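PDB 6XJJ: 2-oxoglutarate-dependent dioxygenase tropC, which acts as an iron- and 2-oxoglutarate-dependent dioxygenase in the biosynthesis of fungal tropolones. Local coordinates for residues Tyr73-Leu78 against Arg298-Arg303; His243-Cys248 against Val282-Asp287. All blocks are in the same frame, centred on the assembly; numbering follows the deposited sequence.

In the fold
Both contacts reach the same iron ion: contact 2 supplies H243 and D245, and contact 1 supplies H302, which completes the protein's three ligands. Their centres lie about 7 Å apart. Strand 75-79 of contact 1 runs antiparallel to strand 281-285 of contact 2 in the large sheet, where F76 O and I283 N come within 2.8 Å as a probable hydrogen bond. Side chains join there too, with F75 CE1 packed on N284 CB, so F75 lies between N284, the partner of D245, and the ring of H302. A second link joins S299 OG and D287 OD1, 2.7 Å apart and probably hydrogen-bonded, tying the segment that leads to H302 to the start of helix 287-292.

Contact 1: Tyr73-Leu78 against Arg298-Arg303; sequences YGFFNL and RSARHR. With FE (Fe (III) ion), chain B.
F75 drives the edge of its ring into one face of the H302 imidazole, an edge-to-face pair that backs the third ligand of the two-histidine, one-carboxylate iron site of this oxygenase family. The centroids are 5.2 Å apart and the planes meet at 64°. CZ does the touching, 3.6 Å from CG of H302 and set off toward the rim of the imidazole. The F75 ring gets there although its CB starts off to one side: with CG anti to the carbonyl carbon (chi1 -72°), the far end of the ring swings in toward H302. V263 of the neighbouring strand 261-265 packs against both rings and against A300, so this end of the contact is closely filled and buried.

In-plane contacts on two sides set the rotation of the imidazole. H302 ND1 donates to A300 O at 3.0 Å in a nearly straight bond (169°), which turns NE2 toward the iron, 2.5 Å away and also in the ring plane.

The more solvent-exposed side is at R298, where the chain leaves helix 56-72. G74, with positive phi, turns the chain out of that helix, and its CA passes close to R298 O. The partly exposed R298 folds back over this turn; its chain bends at chi3, and its guanidinium lies obliquely to Y73 O and hydrogen-bonds through NH2 to K72 O. No hydrogen bond links the two segments themselves. Beside the guanidinium, the methyl of A300 rests 3.5 Å from the carbonyl oxygen of Y73.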
loop_
_atom_site.group_PDB
_atom_site.type_symbol
_atom_site.label_atom_id
_atom_site.label_comp_id
_atom_site.label_asym_id
_atom_site.label_seq_id
_atom_site.Cartn_x
_atom_site.Cartn_y
_atom_site.Cartn_z
ATOM N N TYR A 73 -0.650 -16.276 -4.876
ATOM C CA TYR A 73 0.259 -15.658 -3.924
ATOM C C TYR A 73 -0.352 -14.500 -3.151
ATOM O O TYR A 73 0.199 -14.110 -2.118
ATOM C CB TYR A 73 1.521 -15.141 -4.635
ATOM C CG TYR A 73 2.249 -16.186 -5.454
ATOM C CD1 TYR A 73 3.159 -17.059 -4.871
ATOM C CD2 TYR A 73 2.032 -16.288 -6.822
ATOM C CE1 TYR A 73 3.823 -18.011 -5.629
ATOM C CE2 TYR A 73 2.688 -17.229 -7.583
ATOM C CZ TYR A 73 3.583 -18.088 -6.984
ATOM O OH TYR A 73 4.236 -19.026 -7.750
ATOM N N GLY A 74 -1.459 -13.931 -3.618
ATOM C CA GLY A 74 -1.921 -12.687 -3.038
ATOM C C GLY A 74 -1.019 -11.502 -3.299
ATOM O O GLY A 74 -1.349 -10.394 -2.872
ATOM N N PHE A 75 0.123 -11.703 -3.961
ATOM C CA PHE A 75 0.986 -10.614 -4.382
ATOM C C PHE A 75 1.332 -10.757 -5.855
ATOM O O PHE A 75 1.366 -11.865 -6.396
ATOM C CB PHE A 75 2.353 -10.514 -3.678
ATOM C CG PHE A 75 2.330 -10.042 -2.247
ATOM C CD1 PHE A 75 1.278 -10.280 -1.380
ATOM C CD2 PHE A 75 3.329 -9.162 -1.843
ATOM C CE1 PHE A 75 1.315 -9.784 -0.069
ATOM C CE2 PHE A 75 3.355 -8.642 -0.576
ATOM C CZ PHE A 75 2.345 -8.945 0.315
ATOM N N PHE A 76 1.610 -9.613 -6.483
ATOM C CA PHE A 76 2.468 -9.539 -7.657
ATOM C C PHE A 76 3.210 -8.209 -7.692
ATOM O O PHE A 76 2.885 -7.262 -6.972
ATOM C CB PHE A 76 1.787 -9.644 -9.035
ATOM C CG PHE A 76 0.479 -8.893 -9.195
ATOM C CD1 PHE A 76 -0.243 -8.369 -8.136
ATOM C CD2 PHE A 76 0.200 -8.374 -10.457
ATOM C CE1 PHE A 76 -1.394 -7.635 -8.354
ATOM C CE2 PHE A 76 -0.917 -7.586 -10.673
ATOM C CZ PHE A 76 -1.697 -7.204 -9.611
ATOM N N ASN A 77 4.223 -8.160 -8.564
ATOM C CA ASN A 77 4.798 -6.915 -9.063
ATOM C C ASN A 77 4.063 -6.451 -10.312
ATOM O O ASN A 77 3.759 -7.248 -11.206
ATOM C CB ASN A 77 6.281 -7.087 -9.393
ATOM C CG ASN A 77 7.162 -7.059 -8.168
ATOM O OD1 ASN A 77 7.468 -5.992 -7.633
ATOM N ND2 ASN A 77 7.583 -8.230 -7.718
ATOM N N LEU A 78 3.805 -5.147 -10.375
ATOM C CA LEU A 78 3.042 -4.533 -11.452
ATOM C C LEU A 78 3.938 -3.585 -12.233
ATOM O O LEU A 78 4.582 -2.713 -11.641
ATOM C CB LEU A 78 1.841 -3.767 -10.894
ATOM C CG LEU A 78 0.836 -3.182 -11.894
ATOM C CD1 LEU A 78 -0.533 -3.088 -11.244
ATOM C CD2 LEU A 78 1.260 -1.814 -12.402
ATOM N N ARG A 298 -6.433 -13.881 -2.549
ATOM C CA ARG A 298 -5.902 -14.206 -1.229
ATOM C C ARG A 298 -5.253 -13.003 -0.547
ATOM O O ARG A 298 -4.502 -12.247 -1.171
ATOM C CB ARG A 298 -4.864 -15.328 -1.323
ATOM C CG ARG A 298 -5.373 -16.720 -1.675
ATOM C CD ARG A 298 -4.213 -17.718 -1.473
ATOM N NE ARG A 298 -3.707 -17.623 -0.096
ATOM C CZ ARG A 298 -2.479 -17.229 0.258
ATOM N NH1 ARG A 298 -2.163 -17.144 1.537
ATOM N NH2 ARG A 298 -1.545 -16.954 -0.642
ATOM N N SER A 299 -5.520 -12.856 0.757
ATOM C CA SER A 299 -4.736 -11.984 1.631
ATOM C C SER A 299 -3.663 -12.828 2.314
ATOM O O SER A 299 -3.980 -13.734 3.094
ATOM C CB SER A 299 -5.612 -11.290 2.676
ATOM O OG SER A 299 -4.823 -10.466 3.525
ATOM N N ALA A 300 -2.401 -12.523 2.031
ATOM C CA ALA A 300 -1.273 -13.336 2.452
ATOM C C ALA A 300 -0.468 -12.613 3.524
ATOM O O ALA A 300 -0.276 -11.395 3.460
ATOM C CB ALA A 300 -0.365 -13.678 1.264
ATOM N N ARG A 301 -0.006 -13.370 4.511
ATOM C CA ARG A 301 0.899 -12.834 5.517
ATOM C C ARG A 301 2.198 -12.348 4.881
ATOM O O ARG A 301 2.680 -12.909 3.892
ATOM C CB ARG A 301 1.158 -13.913 6.573
ATOM C CG ARG A 301 -0.004 -14.051 7.561
ATOM C CD ARG A 301 -0.033 -15.343 8.368
ATOM N NE ARG A 301 1.225 -15.684 9.034
ATOM C CZ ARG A 301 1.885 -16.833 8.870
ATOM N NH1 ARG A 301 1.401 -17.794 8.100
ATOM N NH2 ARG A 301 3.022 -17.041 9.513
ATOM N N HIS A 302 2.743 -11.267 5.436
ATOM C CA HIS A 302 3.988 -10.697 4.946
ATOM C C HIS A 302 4.609 -9.862 6.054
ATOM O O HIS A 302 3.952 -9.515 7.040
ATOM C CB HIS A 302 3.774 -9.853 3.678
ATOM C CG HIS A 302 2.797 -8.727 3.841
ATOM N ND1 HIS A 302 1.431 -8.915 3.798
ATOM C CD2 HIS A 302 2.985 -7.399 4.039
ATOM C CE1 HIS A 302 0.822 -7.753 3.962
ATOM N NE2 HIS A 302 1.742 -6.816 4.114
ATOM N N ARG A 303 5.891 -9.547 5.873
ATOM C CA ARG A 303 6.674 -8.835 6.877
ATOM C C ARG A 303 7.909 -8.264 6.191
ATOM O O ARG A 303 8.170 -8.530 5.013
ATOM C CB ARG A 303 7.056 -9.765 8.027
ATOM C CG ARG A 303 7.925 -10.924 7.581
ATOM C CD ARG A 303 8.230 -11.858 8.713
ATOM N NE ARG A 303 9.123 -12.934 8.301
ATOM C CZ ARG A 303 9.475 -13.949 9.082
ATOM N NH1 ARG A 303 9.001 -14.025 10.317
ATOM N NH2 ARG A 303 10.289 -14.890 8.625
HETATM FE FE FE B . 1.494 -4.469 4.948
#

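Contact 2: His243-Cys248 against Val282-Asp287; sequences HTDFGC and VINMGD. With FE (Fe (III) ion), chain B.
C248 and G286 approach to 4.6 Å between CA atoms, and F246 and D287 to 4.7 Å, where the loop 243-248 passes across the end of strand 281-285 with the touching parts 94° apart. Two backbone hydrogen bonds pin this crossing: G286 N to C248 O at 3.0 Å, and D287 N to D245 O at 2.9 Å. G286 is the N-cap residue of helix 287-292, so the second of these bonds ties the loop to the helix's first residue. The carbonyl oxygens of D245 and G247 both lie near CA of G286, a residue without a side chain.

H243 and D245 form the HxD part of the facial triad carried by the jelly-roll core of Fe(II)/2-oxoglutarate oxygenases. H243 NE2 binds the iron at 2.2 Å and D245 OD1 at 2.4 Å, while H302 completes the three. The other ring nitrogen of H243, ND1, bonds to G241 O.

The carboxylate of D245 divides its work. OD1 goes to the metal; OD2 accepts a straight bond (175°) from N284 ND2. OD2 lies in the amide plane of N284, while ND2 approaches from above the carboxylate plane of D245. N284 reaches it because its CG sits between backbone N and carbonyl carbon (chi1 59°), bringing the amide end nearer the loop than its CB direction suggests. S250 OG is a further partner of OD2, so second-shell groups hold the ligand's orientation.

At the more open end, T244 OG1 donates to the syn lone pair of D287 OD2, 2.8 Å away, the other oxygen, OD1, having S299 as its partner. The exposed F246 turns away, yet CD1 of its ring still passes 4.1 Å from D287 OD2.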
loop_
_atom_site.group_PDB
_atom_site.type_symbol
_atom_site.label_atom_id
_atom_site.label_comp_id
_atom_site.label_asym_id
_atom_site.label_seq_id
_atom_site.Cartn_x
_atom_site.Cartn_y
_atom_site.Cartn_z
ATOM N N HIS A 243 1.942 -9.770 9.466
ATOM C CA HIS A 243 0.581 -9.262 9.478
ATOM C C HIS A 243 -0.069 -9.573 8.139
ATOM O O HIS A 243 0.587 -10.010 7.188
ATOM C CB HIS A 243 0.541 -7.753 9.730
ATOM C CG HIS A 243 1.079 -6.942 8.595
ATOM N ND1 HIS A 243 2.425 -6.836 8.322
ATOM C CD2 HIS A 243 0.445 -6.207 7.655
ATOM C CE1 HIS A 243 2.598 -6.061 7.268
ATOM N NE2 HIS A 243 1.411 -5.671 6.839
ATOM N N THR A 244 -1.377 -9.360 8.088
ATOM C CA THR A 244 -2.089 -9.148 6.841
ATOM C C THR A 244 -2.579 -7.709 6.812
ATOM O O THR A 244 -2.753 -7.064 7.853
ATOM C CB THR A 244 -3.287 -10.090 6.682
ATOM O OG1 THR A 244 -4.244 -9.828 7.714
ATOM C CG2 THR A 244 -2.848 -11.524 6.760
ATOM N N ASP A 245 -2.801 -7.209 5.604
ATOM C CA ASP A 245 -3.449 -5.922 5.430
ATOM C C ASP A 245 -4.953 -6.122 5.545
ATOM O O ASP A 245 -5.490 -7.132 5.081
ATOM C CB ASP A 245 -3.092 -5.317 4.076
ATOM C CG ASP A 245 -1.608 -4.995 3.949
ATOM O OD1 ASP A 245 -0.895 -4.973 4.974
ATOM O OD2 ASP A 245 -1.149 -4.760 2.813
ATOM N N PHE A 246 -5.636 -5.170 6.184
ATOM C CA PHE A 246 -7.062 -5.365 6.429
ATOM C C PHE A 246 -7.917 -4.943 5.236
ATOM O O PHE A 246 -9.014 -5.480 5.048
ATOM C CB PHE A 246 -7.505 -4.589 7.673
ATOM C CG PHE A 246 -8.891 -4.958 8.166
ATOM C CD1 PHE A 246 -9.062 -6.049 9.004
ATOM C CD2 PHE A 246 -10.017 -4.230 7.791
ATOM C CE1 PHE A 246 -10.317 -6.408 9.468
ATOM C CE2 PHE A 246 -11.282 -4.589 8.255
ATOM C CZ PHE A 246 -11.426 -5.679 9.093
ATOM N N GLY A 247 -7.438 -4.001 4.420
ATOM C CA GLY A 247 -8.254 -3.397 3.381
ATOM C C GLY A 247 -8.519 -4.252 2.158
ATOM O O GLY A 247 -8.709 -5.469 2.250
ATOM N N CYS A 248 -8.550 -3.604 0.992
ATOM C CA CYS A 248 -8.821 -4.271 -0.273
ATOM C C CYS A 248 -7.561 -4.443 -1.113
ATOM O O CYS A 248 -7.168 -5.576 -1.413
ATOM C CB CYS A 248 -9.880 -3.477 -1.052
ATOM S SG CYS A 248 -11.498 -3.339 -0.234
ATOM N N VAL A 282 4.527 -3.054 -5.915
ATOM C CA VAL A 282 4.088 -4.314 -5.319
ATOM C C VAL A 282 2.620 -4.190 -4.965
ATOM O O VAL A 282 2.212 -3.250 -4.273
ATOM C CB VAL A 282 4.911 -4.675 -4.071
ATOM C CG1 VAL A 282 4.361 -5.942 -3.423
ATOM C CG2 VAL A 282 6.353 -4.874 -4.409
ATOM N N ILE A 283 1.832 -5.145 -5.436
ATOM C CA ILE A 283 0.390 -5.150 -5.260
ATOM C C ILE A 283 0.038 -6.380 -4.448
ATOM O O ILE A 283 0.493 -7.483 -4.766
ATOM C CB ILE A 283 -0.339 -5.183 -6.612
ATOM C CG1 ILE A 283 0.157 -4.077 -7.550
ATOM C CG2 ILE A 283 -1.845 -5.113 -6.405
ATOM C CD1 ILE A 283 -0.030 -2.689 -7.039
ATOM N N ASN A 284 -0.758 -6.197 -3.400
ATOM C CA ASN A 284 -1.301 -7.338 -2.680
ATOM C C ASN A 284 -2.741 -7.080 -2.269
ATOM O O ASN A 284 -3.190 -5.937 -2.150
ATOM C CB ASN A 284 -0.508 -7.663 -1.425
ATOM C CG ASN A 284 -0.474 -6.521 -0.466
ATOM O OD1 ASN A 284 -0.341 -5.377 -0.877
ATOM N ND2 ASN A 284 -0.775 -6.797 0.791
ATOM N N MET A 285 -3.439 -8.175 -2.008
ATOM C CA MET A 285 -4.824 -8.154 -1.576
ATOM C C MET A 285 -4.902 -8.131 -0.048
ATOM O O MET A 285 -4.022 -8.647 0.648
ATOM C CB MET A 285 -5.544 -9.390 -2.108
ATOM C CG MET A 285 -5.413 -9.596 -3.624
ATOM S SD MET A 285 -6.258 -8.365 -4.652
ATOM C CE MET A 285 -4.942 -7.188 -5.000
ATOM N N GLY A 286 -5.974 -7.526 0.466
ATOM C CA GLY A 286 -6.230 -7.452 1.885
ATOM C C GLY A 286 -7.371 -8.364 2.318
ATOM O O GLY A 286 -7.976 -9.087 1.530
ATOM N N ASP A 287 -7.662 -8.299 3.620
ATOM C CA ASP A 287 -8.656 -9.193 4.210
ATOM C C ASP A 287 -10.063 -8.887 3.703
ATOM O O ASP A 287 -10.860 -9.804 3.469
ATOM C CB ASP A 287 -8.601 -9.084 5.734
ATOM C CG ASP A 287 -7.292 -9.585 6.305
ATOM O OD1 ASP A 287 -6.583 -10.331 5.598
ATOM O OD2 ASP A 287 -6.960 -9.212 7.451
HETATM FE FE FE B . 1.494 -4.469 4.948
#